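Local coordinates for protein putative enoyl-CoA hydratase (Streptomyces avermitilis, PDB 3GKB) that is probably an enoyl-CoA hydratase or isomerase of the crotonase family, with its exact substrate and reaction unknown, at residues D62-I74 with G256-L270. Sequence-based numbering, arbitrary orientation.
Sequences DPEFFLAHVDMRI and GLKDGAQTPAGERDL
His69 points its imidazole edge at the carboxylate of Glu267: NE2 donates to OE2 over 2.6 Å, with the oxygen close to the ring plane and the carboxylate turned 40° from it. OE2 also takes the backbone N of Gln262 on its anti lone pair, and a water donates to both OE1 and Ala68 O, so the buried acid is held from several sides. ND1 donates to Val70 O, which fixes the ring's rotation. Beside this pair the extended Gln262 side chain reaches across to 62-74 with both ends of its amide: OE1 receives Met72 N at 2.6 Å, while NE2 donates to Asp71 OD1 at 3.1 Å. Arg73 N reaches that same oxygen from the opposite face of the carboxylate. Met72 SD lies 3.5 Å from Ala261 CB, and a bend at chi3 (78°) carries CE toward Leu257 N. Leu257 CD2 lies over one face of the Arg73 guanidinium. At the far end Arg268 grips Glu64 side-on, NE to OE2 at 3.0 Å and NH2 to OE1 at 3.1 Å, the two planes only 13° apart. Phe65 CZ packs against Glu267 CB. The contact thus joins the loop after strand 55-60, where crotonase-fold enzymes typically form part of their oxyanion hole, to helices 248-258 and 264-268.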
loop_
_atom_site.group_PDB
_atom_site.type_symbol
_atom_site.label_atom_id
_atom_site.label_comp_id
_atom_site.label_asym_id
_atom_site.label_seq_id
_atom_site.Cartn_x
_atom_site.Cartn_y
_atom_site.Cartn_z
ATOM N N ASP B 62 -16.607 14.814 -22.073
ATOM C CA ASP B 62 -16.149 14.051 -23.261
ATOM C C ASP B 62 -16.485 12.569 -23.057
ATOM O O ASP B 62 -16.147 11.998 -22.021
ATOM C CB ASP B 62 -14.645 14.268 -23.437
ATOM C CG ASP B 62 -14.086 13.639 -24.702
ATOM O OD1 ASP B 62 -14.179 12.400 -24.869
ATOM O OD2 ASP B 62 -13.490 14.409 -25.500
ATOM N N PRO B 63 -17.160 11.936 -24.038
ATOM C CA PRO B 63 -17.587 10.555 -23.821
ATOM C C PRO B 63 -16.462 9.513 -23.704
ATOM O O PRO B 63 -16.737 8.419 -23.252
ATOM C CB PRO B 63 -18.477 10.241 -25.049
ATOM C CG PRO B 63 -18.150 11.290 -26.073
ATOM C CD PRO B 63 -17.647 12.499 -25.320
ATOM N N GLU B 64 -15.240 9.827 -24.139
ATOM C CA GLU B 64 -14.148 8.845 -24.122
ATOM C C GLU B 64 -12.970 9.229 -23.216
ATOM O O GLU B 64 -12.273 8.334 -22.675
ATOM C CB GLU B 64 -13.641 8.631 -25.545
ATOM C CG GLU B 64 -12.567 7.574 -25.595
ATOM C CD GLU B 64 -12.356 6.968 -26.973
ATOM O OE1 GLU B 64 -12.989 7.446 -27.944
ATOM O OE2 GLU B 64 -11.545 6.005 -27.034
ATOM N N PHE B 65 -12.739 10.537 -23.072
ATOM C CA PHE B 65 -11.570 11.075 -22.324
ATOM C C PHE B 65 -11.983 11.931 -21.132
ATOM O O PHE B 65 -12.844 12.793 -21.239
ATOM C CB PHE B 65 -10.676 11.884 -23.263
ATOM C CG PHE B 65 -10.264 11.100 -24.453
ATOM C CD1 PHE B 65 -9.295 10.102 -24.334
ATOM C CD2 PHE B 65 -10.911 11.262 -25.649
ATOM C CE1 PHE B 65 -8.966 9.321 -25.415
ATOM C CE2 PHE B 65 -10.601 10.466 -26.726
ATOM C CZ PHE B 65 -9.638 9.502 -26.613
ATOM N N PHE B 66 -11.370 11.666 -19.981
ATOM C CA PHE B 66 -11.494 12.546 -18.822
ATOM C C PHE B 66 -10.615 13.764 -19.076
ATOM O O PHE B 66 -11.121 14.889 -19.222
ATOM C CB PHE B 66 -11.091 11.800 -17.548
ATOM C CG PHE B 66 -11.121 12.639 -16.320
ATOM C CD1 PHE B 66 -12.315 12.854 -15.630
ATOM C CD2 PHE B 66 -9.970 13.256 -15.856
ATOM C CE1 PHE B 66 -12.327 13.638 -14.506
ATOM C CE2 PHE B 66 -9.997 14.061 -14.725
ATOM C CZ PHE B 66 -11.174 14.250 -14.061
ATOM N N LEU B 67 -9.301 13.513 -19.192
ATOM C CA LEU B 67 -8.303 14.500 -19.622
ATOM C C LEU B 67 -7.235 13.736 -20.386
ATOM O O LEU B 67 -6.644 12.839 -19.852
ATOM C CB LEU B 67 -7.663 15.231 -18.459
ATOM C CG LEU B 67 -8.515 16.273 -17.722
ATOM C CD1 LEU B 67 -7.767 16.736 -16.423
ATOM C CD2 LEU B 67 -8.909 17.467 -18.642
ATOM N N ALA B 68 -7.052 14.067 -21.649
ATOM C CA ALA B 68 -6.215 13.264 -22.539
ATOM C C ALA B 68 -4.772 13.195 -22.062
ATOM O O ALA B 68 -4.193 12.122 -21.999
ATOM C CB ALA B 68 -6.268 13.823 -23.931
ATOM N N HIS B 69 -4.228 14.372 -21.748
ATOM C CA HIS B 69 -2.828 14.650 -21.399
ATOM C C HIS B 69 -2.607 16.143 -21.651
ATOM O O HIS B 69 -3.509 16.828 -22.117
ATOM C CB HIS B 69 -1.810 13.785 -22.188
ATOM C CG HIS B 69 -1.976 13.851 -23.672
ATOM N ND1 HIS B 69 -1.606 14.956 -24.413
ATOM C CD2 HIS B 69 -2.521 12.971 -24.548
ATOM C CE1 HIS B 69 -1.887 14.738 -25.687
ATOM N NE2 HIS B 69 -2.467 13.552 -25.794
ATOM N N VAL B 70 -1.416 16.635 -21.332
ATOM C CA VAL B 70 -1.073 18.026 -21.594
ATOM C C VAL B 70 -0.906 18.253 -23.097
ATOM O O VAL B 70 -0.383 17.411 -23.814
ATOM C CB VAL B 70 0.205 18.423 -20.815
ATOM C CG1 VAL B 70 0.703 19.800 -21.247
ATOM C CG2 VAL B 70 -0.082 18.409 -19.298
ATOM N N ASP B 71 -1.365 19.405 -23.542
ATOM C CA ASP B 71 -1.307 19.808 -24.935
ATOM C C ASP B 71 0.123 19.675 -25.447
ATOM O O ASP B 71 1.069 20.256 -24.916
ATOM C CB ASP B 71 -1.807 21.250 -25.041
ATOM C CG ASP B 71 -1.761 21.797 -26.471
ATOM O OD1 ASP B 71 -1.532 21.003 -27.424
ATOM O OD2 ASP B 71 -1.934 23.042 -26.600
ATOM N N MET B 72 0.283 18.883 -26.487
ATOM C CA MET B 72 1.619 18.604 -27.022
ATOM C C MET B 72 2.214 19.837 -27.746
ATOM O O MET B 72 3.402 19.867 -28.044
ATOM C CB MET B 72 1.534 17.399 -27.958
ATOM C CG MET B 72 1.396 16.013 -27.212
ATOM S SD MET B 72 0.765 14.644 -28.287
ATOM C CE MET B 72 2.189 14.206 -29.193
ATOM N N ARG B 73 1.365 20.810 -28.051
ATOM C CA ARG B 73 1.794 22.080 -28.636
ATOM C C ARG B 73 1.987 23.187 -27.602
ATOM O O ARG B 73 2.200 24.354 -27.979
ATOM C CB ARG B 73 0.773 22.553 -29.660
ATOM C CG ARG B 73 0.510 21.573 -30.773
ATOM C CD ARG B 73 -0.036 22.318 -31.955
ATOM N NE ARG B 73 0.104 21.545 -33.166
ATOM C CZ ARG B 73 -0.818 20.734 -33.646
ATOM N NH1 ARG B 73 -1.970 20.558 -33.000
ATOM N NH2 ARG B 73 -0.574 20.075 -34.777
ATOM N N ILE B 74 1.936 22.849 -26.313
ATOM C CA ILE B 74 2.003 23.874 -25.269
ATOM C C ILE B 74 3.337 24.660 -25.278
ATOM O O ILE B 74 3.391 25.780 -24.807
ATOM C CB ILE B 74 1.703 23.276 -23.855
ATOM C CG1 ILE B 74 1.241 24.392 -22.915
ATOM C CG2 ILE B 74 2.885 22.463 -23.318
ATOM C CD1 ILE B 74 0.591 23.897 -21.668
ATOM N N GLY B 256 4.217 12.305 -33.133
ATOM C CA GLY B 256 2.915 11.980 -32.588
ATOM C C GLY B 256 1.812 12.842 -33.162
ATOM O O GLY B 256 0.779 12.333 -33.541
ATOM N N LEU B 257 2.036 14.161 -33.190
ATOM C CA LEU B 257 1.061 15.115 -33.725
ATOM C C LEU B 257 0.802 14.831 -35.207
ATOM O O LEU B 257 -0.343 14.762 -35.609
ATOM C CB LEU B 257 1.518 16.561 -33.514
ATOM C CG LEU B 257 1.371 17.089 -32.078
ATOM C CD1 LEU B 257 2.156 18.346 -31.856
ATOM C CD2 LEU B 257 -0.111 17.307 -31.749
ATOM N N LYS B 258 1.866 14.577 -35.971
ATOM C CA LYS B 258 1.758 14.256 -37.382
ATOM C C LYS B 258 0.926 13.002 -37.625
ATOM O O LYS B 258 0.211 12.902 -38.624
ATOM C CB LYS B 258 3.164 14.090 -37.976
ATOM C CG LYS B 258 3.171 13.806 -39.461
ATOM C CD LYS B 258 4.581 13.568 -39.980
ATOM C CE LYS B 258 4.578 12.968 -41.387
ATOM N NZ LYS B 258 5.685 11.995 -41.591
ATOM N N ASP B 259 1.005 12.048 -36.701
ATOM C CA ASP B 259 0.337 10.769 -36.848
ATOM C C ASP B 259 -1.046 10.694 -36.178
ATOM O O ASP B 259 -1.647 9.624 -36.133
ATOM C CB ASP B 259 1.254 9.644 -36.328
ATOM C CG ASP B 259 2.427 9.369 -37.256
ATOM O OD1 ASP B 259 2.541 10.032 -38.323
ATOM O OD2 ASP B 259 3.232 8.471 -36.933
ATOM N N GLY B 260 -1.553 11.820 -35.681
ATOM C CA GLY B 260 -2.909 11.870 -35.174
ATOM C C GLY B 260 -3.108 12.003 -33.680
ATOM O O GLY B 260 -4.246 11.877 -33.217
ATOM N N ALA B 261 -2.042 12.244 -32.900
ATOM C CA ALA B 261 -2.271 12.530 -31.483
ATOM C C ALA B 261 -3.206 13.751 -31.369
ATOM O O ALA B 261 -3.221 14.630 -32.235
ATOM C CB ALA B 261 -0.938 12.728 -30.705
ATOM N N GLN B 262 -4.019 13.763 -30.319
ATOM C CA GLN B 262 -4.903 14.871 -30.006
ATOM C C GLN B 262 -6.113 14.908 -30.939
ATOM O O GLN B 262 -6.808 15.912 -31.035
ATOM C CB GLN B 262 -4.138 16.208 -29.917
ATOM C CG GLN B 262 -2.987 16.091 -28.910
ATOM C CD GLN B 262 -2.389 17.395 -28.368
ATOM O OE1 GLN B 262 -1.652 17.339 -27.391
ATOM N NE2 GLN B 262 -2.674 18.545 -28.993
ATOM N N THR B 263 -6.349 13.778 -31.601
ATOM C CA THR B 263 -7.602 13.474 -32.263
ATOM C C THR B 263 -8.178 12.247 -31.584
ATOM O O THR B 263 -7.439 11.423 -31.063
ATOM C CB THR B 263 -7.395 13.160 -33.756
ATOM O OG1 THR B 263 -6.785 11.870 -33.912
ATOM C CG2 THR B 263 -6.527 14.213 -34.400
ATOM N N PRO B 264 -9.506 12.090 -31.613
ATOM C CA PRO B 264 -10.119 10.930 -30.945
ATOM C C PRO B 264 -9.571 9.591 -31.398
ATOM O O PRO B 264 -9.255 8.718 -30.554
ATOM C CB PRO B 264 -11.593 11.076 -31.300
ATOM C CG PRO B 264 -11.754 12.558 -31.424
ATOM C CD PRO B 264 -10.525 13.019 -32.135
ATOM N N ALA B 265 -9.399 9.415 -32.699
ATOM C CA ALA B 265 -8.825 8.081 -33.173
ATOM C C ALA B 265 -7.383 7.837 -32.697
ATOM O O ALA B 265 -7.016 6.706 -32.335
ATOM C CB ALA B 265 -8.928 7.958 -34.682
ATOM N N GLY B 266 -6.579 8.894 -32.709
ATOM C CA GLY B 266 -5.185 8.836 -32.294
ATOM C C GLY B 266 -5.046 8.615 -30.805
ATOM O O GLY B 266 -4.178 7.869 -30.349
ATOM N N GLU B 267 -5.914 9.245 -30.021
ATOM C CA GLU B 267 -5.845 9.089 -28.564
ATOM C C GLU B 267 -6.401 7.768 -28.044
ATOM O O GLU B 267 -6.050 7.335 -26.952
ATOM C CB GLU B 267 -6.580 10.232 -27.876
ATOM C CG GLU B 267 -5.955 11.601 -28.092
ATOM C CD GLU B 267 -4.694 11.835 -27.260
ATOM O OE1 GLU B 267 -4.596 11.336 -26.121
ATOM O OE2 GLU B 267 -3.800 12.537 -27.742
ATOM N N ARG B 268 -7.259 7.102 -28.806
ATOM C CA ARG B 268 -7.916 5.909 -28.302
ATOM C C ARG B 268 -6.878 4.852 -27.843
ATOM O O ARG B 268 -6.972 4.327 -26.732
ATOM C CB ARG B 268 -8.865 5.315 -29.349
ATOM C CG ARG B 268 -9.635 4.063 -28.845
ATOM C CD ARG B 268 -10.888 3.771 -29.707
ATOM N NE ARG B 268 -11.711 4.975 -29.821
ATOM C CZ ARG B 268 -12.075 5.572 -30.957
ATOM N NH1 ARG B 268 -11.765 5.073 -32.153
ATOM N NH2 ARG B 268 -12.798 6.682 -30.901
ATOM N N ASP B 269 -5.881 4.600 -28.700
ATOM C CA ASP B 269 -4.743 3.750 -28.365
ATOM C C ASP B 269 -3.471 4.570 -28.512
ATOM O O ASP B 269 -2.602 4.270 -29.340
ATOM C CB ASP B 269 -4.699 2.493 -29.282
ATOM C CG ASP B 269 -3.536 1.520 -28.949
ATOM O OD1 ASP B 269 -2.906 1.610 -27.853
ATOM O OD2 ASP B 269 -3.261 0.635 -29.808
ATOM N N LEU B 270 -3.347 5.607 -27.688
ATOM C CA LEU B 270 -2.176 6.476 -27.770
ATOM C C LEU B 270 -0.874 5.700 -27.553
ATOM O O LEU B 270 0.172 6.067 -28.121
ATOM C CB LEU B 270 -2.300 7.671 -26.802
ATOM C CG LEU B 270 -1.258 8.778 -26.882
ATOM C CD1 LEU B 270 -1.267 9.443 -28.289
ATOM C CD2 LEU B 270 -1.483 9.813 -25.774
HETATM O O HOH W 1 -5.235 10.192 -23.754
#